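Local atomic coordinates of 7beta-hydroxysteroid dehydrogenase (PDB entry 5FYD), a protein that reduces the 7-oxo group of 7-oxolithocholate with NADPH to give ursodeoxycholate, a reaction of bile acid metabolism in an intestinal bacterium. Residues L14-C25 against M37-L48; S89-F97 against A110-F119. All blocks are in the same frame, centred on the assembly; numbering follows the deposited sequence.

Contact 1: residues L14-C25 against M37-L48; sequences LGATEGVGKAFC and MVGRREEKLNVL
Val38 O is gripped by two backbone amides, Gly15 N at 2.8 Å and Ala16 N at 3.0 Å. They come from opposite faces of its carbonyl plane, each about 30° off it, and fasten the glycine-rich turn to the end of strand 34-39 just where strand 10-14 stops. Beyond this clamp Ala16 sets its CB against Met37 CB, 3.6 Å away, with Leu45 CD2 close by. Thr17 splits its two branches. The methyl CG2 presses on Leu45 CD2 at 3.4 Å, tight for two carbons, the side chains crossing at about a right angle. The hydroxyl OG1, held between the backbone N and the carbonyl carbon (chi1 42°), faces a water that lies 2.5 Å from OG1 and accepts from Arg41 N. Lys44, its chain extended, lays CG and CD along Thr17. Leu48 reaches from helix 42-56 with CD2 against Ala16 O and CD1 set across the aliphatic part of Lys22, nearest its CG. On the helix 19-30 side, Gly21 N donates to Glu18 OE2 on its syn side, an N-cap bond at 3.2 Å. This is the Rossmann beta-alpha-beta unit, and Thr17 to Gly21 with Arg40 and Arg41 bind NADP(+). The positive charge of the two arginines would suit a cofactor carrying an extra phosphate on its adenosine ribose, consistent with the enzyme's use of NADP(+).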
loop_
_atom_site.group_PDB
_atom_site.type_symbol
_atom_site.label_atom_id
_atom_site.label_comp_id
_atom_site.label_asym_id
_atom_site.label_seq_id
_atom_site.Cartn_x
_atom_site.Cartn_y
_atom_site.Cartn_z
ATOM N N LEU A 14 17.329 -2.549 11.930
ATOM C CA LEU A 14 16.091 -2.926 12.618
ATOM C C LEU A 14 14.911 -2.587 11.707
ATOM O O LEU A 14 14.439 -1.434 11.659
ATOM C CB LEU A 14 16.000 -2.228 13.970
ATOM C CG LEU A 14 17.172 -2.602 14.876
ATOM C CD1 LEU A 14 17.543 -1.528 15.877
ATOM C CD2 LEU A 14 16.855 -3.941 15.540
ATOM N N GLY A 15 14.454 -3.592 10.955
ATOM C CA GLY A 15 13.426 -3.429 9.942
ATOM C C GLY A 15 14.053 -3.536 8.571
ATOM O O GLY A 15 14.070 -2.565 7.820
ATOM N N ALA A 16 14.539 -4.732 8.236
ATOM C CA ALA A 16 15.504 -4.898 7.157
ATOM C C ALA A 16 14.962 -5.338 5.802
ATOM O O ALA A 16 15.720 -5.341 4.844
ATOM C CB ALA A 16 16.578 -5.868 7.596
ATOM N N THR A 17 13.701 -5.741 5.708
ATOM C CA THR A 17 13.235 -6.373 4.460
ATOM C C THR A 17 12.575 -5.426 3.460
ATOM O O THR A 17 12.671 -5.645 2.261
ATOM C CB THR A 17 12.332 -7.565 4.743
ATOM O OG1 THR A 17 11.429 -7.241 5.801
ATOM C CG2 THR A 17 13.204 -8.739 5.171
ATOM N N GLU A 18 11.885 -4.407 3.943
ATOM C CA GLU A 18 11.294 -3.428 3.025
ATOM C C GLU A 18 12.383 -2.498 2.458
ATOM O O GLU A 18 13.469 -2.404 3.010
ATOM C CB GLU A 18 10.132 -2.633 3.667
ATOM C CG GLU A 18 10.290 -2.140 5.107
ATOM C CD GLU A 18 11.661 -1.588 5.412
ATOM O OE1 GLU A 18 12.559 -2.413 5.673
ATOM O OE2 GLU A 18 11.853 -0.353 5.364
ATOM N N GLY A 19 12.057 -1.863 1.335
ATOM C CA GLY A 19 12.796 -0.773 0.729
ATOM C C GLY A 19 13.952 -0.126 1.463
ATOM O O GLY A 19 15.103 -0.437 1.164
ATOM N N VAL A 20 13.661 0.803 2.383
ATOM C CA VAL A 20 14.722 1.567 3.050
ATOM C C VAL A 20 15.611 0.659 3.914
ATOM O O VAL A 20 16.828 0.802 3.922
ATOM C CB VAL A 20 14.140 2.782 3.822
ATOM C CG1 VAL A 20 15.135 3.395 4.781
ATOM C CG2 VAL A 20 13.664 3.838 2.817
ATOM N N GLY A 21 14.999 -0.298 4.610
ATOM C CA GLY A 21 15.751 -1.282 5.360
ATOM C C GLY A 21 16.747 -2.052 4.530
ATOM O O GLY A 21 17.913 -2.182 4.888
ATOM N N LYS A 22 16.256 -2.587 3.412
ATOM C CA LYS A 22 17.087 -3.315 2.500
ATOM C C LYS A 22 18.239 -2.460 1.985
ATOM O O LYS A 22 19.369 -2.917 1.869
ATOM C CB LYS A 22 16.238 -3.837 1.360
ATOM C CG LYS A 22 17.039 -4.609 0.344
ATOM C CD LYS A 22 16.154 -5.323 -0.650
ATOM C CE LYS A 22 17.019 -5.767 -1.805
ATOM N NZ LYS A 22 16.244 -6.514 -2.817
ATOM N N ALA A 23 17.953 -1.209 1.675
ATOM C CA ALA A 23 18.996 -0.336 1.167
ATOM C C ALA A 23 20.052 -0.027 2.234
ATOM O O ALA A 23 21.228 0.117 1.913
ATOM C CB ALA A 23 18.393 0.935 0.602
ATOM N N PHE A 24 19.638 0.056 3.510
ATOM C CA PHE A 24 20.630 0.173 4.596
ATOM C C PHE A 24 21.551 -1.055 4.653
ATOM O O PHE A 24 22.768 -0.927 4.826
ATOM C CB PHE A 24 19.967 0.407 5.968
ATOM C CG PHE A 24 19.750 1.863 6.305
ATOM C CD1 PHE A 24 20.836 2.676 6.616
ATOM C CD2 PHE A 24 18.478 2.430 6.277
ATOM C CE1 PHE A 24 20.655 4.011 6.893
ATOM C CE2 PHE A 24 18.284 3.763 6.568
ATOM C CZ PHE A 24 19.377 4.548 6.881
ATOM N N CYS A 25 20.974 -2.247 4.520
ATOM C CA CYS A 25 21.767 -3.488 4.563
ATOM C C CYS A 25 22.807 -3.477 3.450
ATOM O O CYS A 25 23.990 -3.754 3.680
ATOM C CB CYS A 25 20.886 -4.725 4.400
ATOM S SG CYS A 25 19.761 -5.050 5.790
ATOM N N MET A 37 20.402 -8.398 10.416
ATOM C CA MET A 37 19.162 -7.945 9.798
ATOM C C MET A 37 17.981 -8.501 10.574
ATOM O O MET A 37 17.923 -9.713 10.861
ATOM C CB MET A 37 19.089 -8.344 8.314
ATOM C CG MET A 37 19.213 -9.811 7.996
ATOM S SD MET A 37 19.282 -10.004 6.194
ATOM C CE MET A 37 20.920 -9.389 5.921
ATOM N N VAL A 38 17.071 -7.599 10.949
ATOM C CA VAL A 38 15.998 -7.933 11.865
ATOM C C VAL A 38 14.671 -7.527 11.287
ATOM O O VAL A 38 14.516 -6.424 10.707
ATOM C CB VAL A 38 16.171 -7.231 13.217
ATOM C CG1 VAL A 38 15.188 -7.799 14.240
ATOM C CG2 VAL A 38 17.611 -7.318 13.715
ATOM N N GLY A 39 13.699 -8.425 11.448
ATOM C CA GLY A 39 12.345 -8.164 10.991
ATOM C C GLY A 39 11.453 -9.353 11.249
ATOM O O GLY A 39 11.916 -10.382 11.703
ATOM N N ARG A 40 10.166 -9.194 10.962
ATOM C CA ARG A 40 9.200 -10.264 11.254
ATOM C C ARG A 40 9.132 -11.364 10.183
ATOM O O ARG A 40 8.788 -12.485 10.505
ATOM C CB ARG A 40 7.805 -9.723 11.591
ATOM C CG ARG A 40 7.237 -8.673 10.682
ATOM C CD ARG A 40 5.755 -8.476 10.979
ATOM N NE ARG A 40 4.994 -9.533 10.327
ATOM C CZ ARG A 40 4.606 -9.525 9.045
ATOM N NH1 ARG A 40 4.880 -8.497 8.236
ATOM N NH2 ARG A 40 3.933 -10.564 8.561
ATOM N N ARG A 41 9.489 -11.043 8.937
ATOM C CA ARG A 41 9.403 -11.992 7.821
ATOM C C ARG A 41 10.716 -12.755 7.627
ATOM O O ARG A 41 11.567 -12.364 6.822
ATOM C CB ARG A 41 8.981 -11.273 6.546
ATOM C CG ARG A 41 7.492 -10.954 6.526
ATOM C CD ARG A 41 7.060 -10.384 5.190
ATOM N NE ARG A 41 7.687 -9.083 4.958
ATOM C CZ ARG A 41 7.069 -7.899 4.926
ATOM N NH1 ARG A 41 5.752 -7.775 5.117
ATOM N NH2 ARG A 41 7.792 -6.802 4.699
ATOM N N GLU A 42 10.852 -13.850 8.373
ATOM C CA GLU A 42 12.109 -14.604 8.453
ATOM C C GLU A 42 12.579 -15.170 7.113
ATOM O O GLU A 42 13.773 -15.138 6.791
ATOM C CB GLU A 42 11.992 -15.736 9.474
ATOM C CG GLU A 42 13.245 -16.600 9.579
ATOM C CD GLU A 42 13.435 -17.251 10.939
ATOM O OE1 GLU A 42 12.440 -17.509 11.641
ATOM O OE2 GLU A 42 14.598 -17.513 11.301
ATOM N N GLU A 43 11.642 -15.722 6.354
ATOM C CA GLU A 43 11.949 -16.249 5.027
ATOM C C GLU A 43 12.547 -15.172 4.108
ATOM O O GLU A 43 13.559 -15.397 3.448
ATOM C CB GLU A 43 10.704 -16.928 4.416
ATOM C CG GLU A 43 9.556 -16.009 3.980
ATOM C CD GLU A 43 8.924 -15.146 5.086
ATOM O OE1 GLU A 43 8.780 -15.601 6.260
ATOM O OE2 GLU A 43 8.547 -14.000 4.769
ATOM N N LYS A 44 11.951 -13.987 4.124
ATOM C CA LYS A 44 12.393 -12.893 3.284
ATOM C C LYS A 44 13.779 -12.419 3.731
ATOM O O LYS A 44 14.662 -12.181 2.897
ATOM C CB LYS A 44 11.370 -11.778 3.358
ATOM C CG LYS A 44 11.472 -10.756 2.266
ATOM C CD LYS A 44 10.303 -9.786 2.358
ATOM C CE LYS A 44 10.463 -8.629 1.385
ATOM N NZ LYS A 44 9.295 -7.699 1.410
ATOM N N LEU A 45 13.966 -12.317 5.050
ATOM C CA LEU A 45 15.281 -11.982 5.634
ATOM C C LEU A 45 16.355 -12.996 5.214
ATOM O O LEU A 45 17.468 -12.620 4.886
ATOM C CB LEU A 45 15.189 -11.945 7.151
ATOM C CG LEU A 45 14.435 -10.805 7.847
ATOM C CD1 LEU A 45 14.143 -11.194 9.285
ATOM C CD2 LEU A 45 15.263 -9.530 7.813
ATOM N N ASN A 46 16.014 -14.282 5.254
ATOM C CA ASN A 46 16.954 -15.321 4.822
ATOM C C ASN A 46 17.339 -15.187 3.360
ATOM O O ASN A 46 18.495 -15.384 3.030
ATOM C CB ASN A 46 16.394 -16.727 5.083
ATOM C CG ASN A 46 16.404 -17.096 6.550
ATOM O OD1 ASN A 46 17.282 -16.676 7.300
ATOM N ND2 ASN A 46 15.444 -17.917 6.961
ATOM N N VAL A 47 16.390 -14.857 2.495
ATOM C CA VAL A 47 16.688 -14.647 1.085
ATOM C C VAL A 47 17.644 -13.452 0.946
ATOM O O VAL A 47 18.683 -13.563 0.306
ATOM C CB VAL A 47 15.411 -14.462 0.242
ATOM C CG1 VAL A 47 15.747 -13.986 -1.168
ATOM C CG2 VAL A 47 14.613 -15.771 0.192
ATOM N N LEU A 48 17.295 -12.337 1.588
ATOM C CA LEU A 48 18.122 -11.141 1.556
ATOM C C LEU A 48 19.532 -11.399 2.105
ATOM O O LEU A 48 20.520 -10.937 1.539
ATOM C CB LEU A 48 17.462 -10.020 2.360
ATOM C CG LEU A 48 18.206 -8.670 2.427
ATOM C CD1 LEU A 48 18.436 -8.091 1.046
ATOM C CD2 LEU A 48 17.391 -7.706 3.286
HETATM O O HOH W 1 10.434 -8.298 7.830
#

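Contact 2: residues S89-F97 against A110-F119; sequences SYVACLHSF and AMINVNVVTF
Tyr90 leaves strand 85-90 pointing at helix 105-132, and its CB and CG meet Phe119 CD1 first, CG at 3.8 Å. The edge of the Phe119 ring is turned to the Tyr90 face in a T-shaped pair, planes at 68°. Farther out, Phe119 CA stands over the Tyr90 ring as a CH-pi contact, 3.7 Å from the centroid and nearest CE1, while Tyr90 CE2 meets Phe119 CB. At the tip, OH donates to Val114 O at 2.6 Å, in the carbonyl plane and on a lone pair, inside the wider pi-type turn 113-117, and also touches Thr118 CB. A phenylalanine here would probably leave Val114 O without this donor, and the ring tip without its anchor on the helix. Where the chain runs on past the strand, the Asn115 amide takes both backbone groups of Leu94: ND2 donates to Leu94 O at 2.9 Å, and OD1 accepts from Leu94 N at 3.2 Å. A water donates to both OD1 and Ala92 O. Leu94 wedges its side chain among Ala110, Met111 and Val114. Because the two bonds use both ends of one amide, they fix its flip and hold the loop that carries His95, whose ring stacks on Tyr156, the probable proton acceptor.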
loop_
_atom_site.group_PDB
_atom_site.type_symbol
_atom_site.label_atom_id
_atom_site.label_comp_id
_atom_site.label_asym_id
_atom_site.label_seq_id
_atom_site.Cartn_x
_atom_site.Cartn_y
_atom_site.Cartn_z
ATOM N N SER A 89 20.583 1.202 12.740
ATOM C CA SER A 89 19.513 2.015 12.146
ATOM C C SER A 89 18.164 1.454 12.559
ATOM O O SER A 89 17.913 0.269 12.335
ATOM C CB SER A 89 19.577 2.054 10.619
ATOM O OG SER A 89 18.504 2.788 10.088
ATOM N N TYR A 90 17.303 2.311 13.115
ATOM C CA TYR A 90 15.920 1.948 13.361
ATOM C C TYR A 90 15.060 2.417 12.193
ATOM O O TYR A 90 14.898 3.624 11.987
ATOM C CB TYR A 90 15.408 2.510 14.678
ATOM C CG TYR A 90 14.205 1.747 15.164
ATOM C CD1 TYR A 90 14.382 0.573 15.873
ATOM C CD2 TYR A 90 12.920 2.158 14.899
ATOM C CE1 TYR A 90 13.327 -0.168 16.333
ATOM C CE2 TYR A 90 11.837 1.423 15.351
ATOM C CZ TYR A 90 12.044 0.242 16.072
ATOM O OH TYR A 90 10.989 -0.541 16.547
ATOM N N VAL A 91 14.564 1.442 11.426
ATOM C CA VAL A 91 13.808 1.673 10.206
ATOM C C VAL A 91 12.340 1.276 10.321
ATOM O O VAL A 91 11.507 1.824 9.618
ATOM C CB VAL A 91 14.402 0.856 9.020
ATOM C CG1 VAL A 91 13.701 1.224 7.708
ATOM C CG2 VAL A 91 15.890 1.065 8.919
ATOM N N ALA A 92 12.012 0.344 11.200
ATOM C CA ALA A 92 10.661 -0.195 11.245
ATOM C C ALA A 92 9.661 0.866 11.633
ATOM O O ALA A 92 9.977 1.759 12.418
ATOM C CB ALA A 92 10.581 -1.315 12.245
ATOM N N CYS A 93 8.454 0.763 11.093
ATOM C CA CYS A 93 7.379 1.658 11.476
ATOM C C CYS A 93 6.045 0.979 11.259
ATOM O O CYS A 93 5.885 0.169 10.335
ATOM C CB CYS A 93 7.440 2.957 10.671
ATOM S SG CYS A 93 6.831 2.770 8.987
ATOM N N LEU A 94 5.086 1.336 12.104
ATOM C CA LEU A 94 3.743 0.790 12.035
ATOM C C LEU A 94 2.775 1.945 12.110
ATOM O O LEU A 94 2.844 2.773 13.016
ATOM C CB LEU A 94 3.485 -0.218 13.158
ATOM C CG LEU A 94 2.112 -0.896 13.161
ATOM C CD1 LEU A 94 1.843 -1.668 11.883
ATOM C CD2 LEU A 94 1.953 -1.791 14.381
ATOM N N HIS A 95 1.861 1.982 11.153
ATOM C CA HIS A 95 0.779 2.957 11.182
ATOM C C HIS A 95 -0.518 2.270 10.812
ATOM O O HIS A 95 -0.530 1.137 10.336
ATOM C CB HIS A 95 1.082 4.175 10.298
ATOM C CG HIS A 95 1.692 3.846 8.967
ATOM N ND1 HIS A 95 0.942 3.434 7.886
ATOM C CD2 HIS A 95 2.976 3.911 8.532
ATOM C CE1 HIS A 95 1.736 3.252 6.843
ATOM N NE2 HIS A 95 2.976 3.524 7.211
ATOM N N SER A 96 -1.613 2.943 11.090
ATOM C CA SER A 96 -2.919 2.333 10.931
ATOM C C SER A 96 -3.937 3.419 10.725
ATOM O O SER A 96 -4.114 4.272 11.582
ATOM C CB SER A 96 -3.258 1.521 12.172
ATOM O OG SER A 96 -4.426 0.759 11.934
ATOM N N PHE A 97 -4.605 3.379 9.577
ATOM C CA PHE A 97 -5.594 4.369 9.233
ATOM C C PHE A 97 -6.761 4.336 10.218
ATOM O O PHE A 97 -7.224 3.269 10.608
ATOM C CB PHE A 97 -6.111 4.148 7.800
ATOM C CG PHE A 97 -7.333 4.958 7.473
ATOM C CD1 PHE A 97 -7.225 6.309 7.176
ATOM C CD2 PHE A 97 -8.594 4.373 7.476
ATOM C CE1 PHE A 97 -8.356 7.075 6.894
ATOM C CE2 PHE A 97 -9.726 5.131 7.183
ATOM C CZ PHE A 97 -9.606 6.479 6.899
ATOM N N ALA A 110 0.335 -1.558 19.801
ATOM C CA ALA A 110 1.245 -2.118 18.807
ATOM C C ALA A 110 2.082 -0.989 18.197
ATOM O O ALA A 110 3.289 -1.117 18.047
ATOM C CB ALA A 110 0.490 -2.864 17.718
ATOM N N MET A 111 1.428 0.115 17.861
ATOM C CA MET A 111 2.133 1.260 17.261
ATOM C C MET A 111 3.115 1.893 18.242
ATOM O O MET A 111 4.251 2.201 17.883
ATOM C CB MET A 111 1.158 2.286 16.713
ATOM C CG MET A 111 0.483 1.798 15.416
ATOM S SD MET A 111 -0.579 3.027 14.639
ATOM C CE MET A 111 -1.998 3.017 15.701
ATOM N N ILE A 112 2.679 2.105 19.475
ATOM C CA ILE A 112 3.604 2.558 20.509
ATOM C C ILE A 112 4.845 1.646 20.618
ATOM O O ILE A 112 5.996 2.114 20.767
ATOM C CB ILE A 112 2.891 2.653 21.871
ATOM C CG1 ILE A 112 2.033 3.901 21.905
ATOM C CG2 ILE A 112 3.907 2.634 23.023
ATOM C CD1 ILE A 112 1.034 3.914 23.049
ATOM N N ASN A 113 4.606 0.345 20.574
ATOM C CA ASN A 113 5.705 -0.603 20.672
ATOM C C ASN A 113 6.693 -0.475 19.520
ATOM O O ASN A 113 7.898 -0.452 19.735
ATOM C CB ASN A 113 5.170 -2.015 20.778
ATOM C CG ASN A 113 4.656 -2.313 22.155
ATOM O OD1 ASN A 113 4.870 -1.532 23.082
ATOM N ND2 ASN A 113 4.012 -3.436 22.306
ATOM N N VAL A 114 6.184 -0.365 18.309
ATOM C CA VAL A 114 7.081 -0.253 17.145
ATOM C C VAL A 114 7.795 1.097 17.114
ATOM O O VAL A 114 9.026 1.160 16.961
ATOM C CB VAL A 114 6.332 -0.481 15.794
ATOM C CG1 VAL A 114 7.310 -0.341 14.630
ATOM C CG2 VAL A 114 5.684 -1.857 15.756
ATOM N N ASN A 115 7.049 2.184 17.264
ATOM C CA ASN A 115 7.596 3.502 16.957
ATOM C C ASN A 115 8.272 4.175 18.148
ATOM O O ASN A 115 9.074 5.107 17.966
ATOM C CB ASN A 115 6.494 4.417 16.395
ATOM C CG ASN A 115 5.825 3.836 15.160
ATOM O OD1 ASN A 115 6.470 3.226 14.302
ATOM N ND2 ASN A 115 4.542 4.037 15.053
ATOM N N VAL A 116 7.934 3.732 19.352
ATOM C CA VAL A 116 8.425 4.354 20.593
ATOM C C VAL A 116 9.217 3.402 21.485
ATOM O O VAL A 116 10.386 3.677 21.815
ATOM C CB VAL A 116 7.269 5.003 21.386
ATOM C CG1 VAL A 116 7.780 5.646 22.674
ATOM C CG2 VAL A 116 6.574 6.050 20.509
ATOM N N VAL A 117 8.590 2.318 21.945
ATOM C CA VAL A 117 9.208 1.476 22.963
ATOM C C VAL A 117 10.366 0.619 22.448
ATOM O O VAL A 117 11.482 0.676 23.008
ATOM C CB VAL A 117 8.171 0.610 23.701
ATOM C CG1 VAL A 117 8.841 -0.335 24.693
ATOM C CG2 VAL A 117 7.119 1.500 24.367
ATOM N N THR A 118 10.113 -0.207 21.432
ATOM C CA THR A 118 11.187 -0.989 20.825
ATOM C C THR A 118 12.257 -0.078 20.263
ATOM O O THR A 118 13.432 -0.337 20.436
ATOM C CB THR A 118 10.681 -1.942 19.737
ATOM O OG1 THR A 118 9.663 -2.796 20.296
ATOM C CG2 THR A 118 11.833 -2.788 19.178
ATOM N N PHE A 119 11.829 1.005 19.623
ATOM C CA PHE A 119 12.743 2.049 19.164
ATOM C C PHE A 119 13.692 2.502 20.277
ATOM O O PHE A 119 14.916 2.412 20.118
ATOM C CB PHE A 119 11.982 3.256 18.633
ATOM C CG PHE A 119 12.819 4.487 18.565
ATOM C CD1 PHE A 119 13.893 4.562 17.672
ATOM C CD2 PHE A 119 12.599 5.551 19.420
ATOM C CE1 PHE A 119 14.680 5.686 17.613
ATOM C CE2 PHE A 119 13.395 6.685 19.356
ATOM C CZ PHE A 119 14.447 6.752 18.456
HETATM O O HOH W 2 8.993 4.010 13.236
#

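Overall arrangement
From the N terminus, strand 10-14 runs into the cofactor-binding turn and helix 19-30, and contact 1 closes when the chain returns through strand 34-39 into helix 42-56. Strand 60-64 and helix 72-80 follow before strand 85-90 enters the sheet on the other side of strand 10-14. Contact 2 then closes the loop from that strand's end to helix 105-132. The contacts come in series, neither nested nor crossed, with centres about 15 Å apart. They touch directly: Leu14 and Val91 are probably joined by a backbone hydrogen bond, and Val91 packs on Glu18. Phe67, of the NADP(+) site, touches Leu14 and Val38 of contact 1 and Ala92 of contact 2.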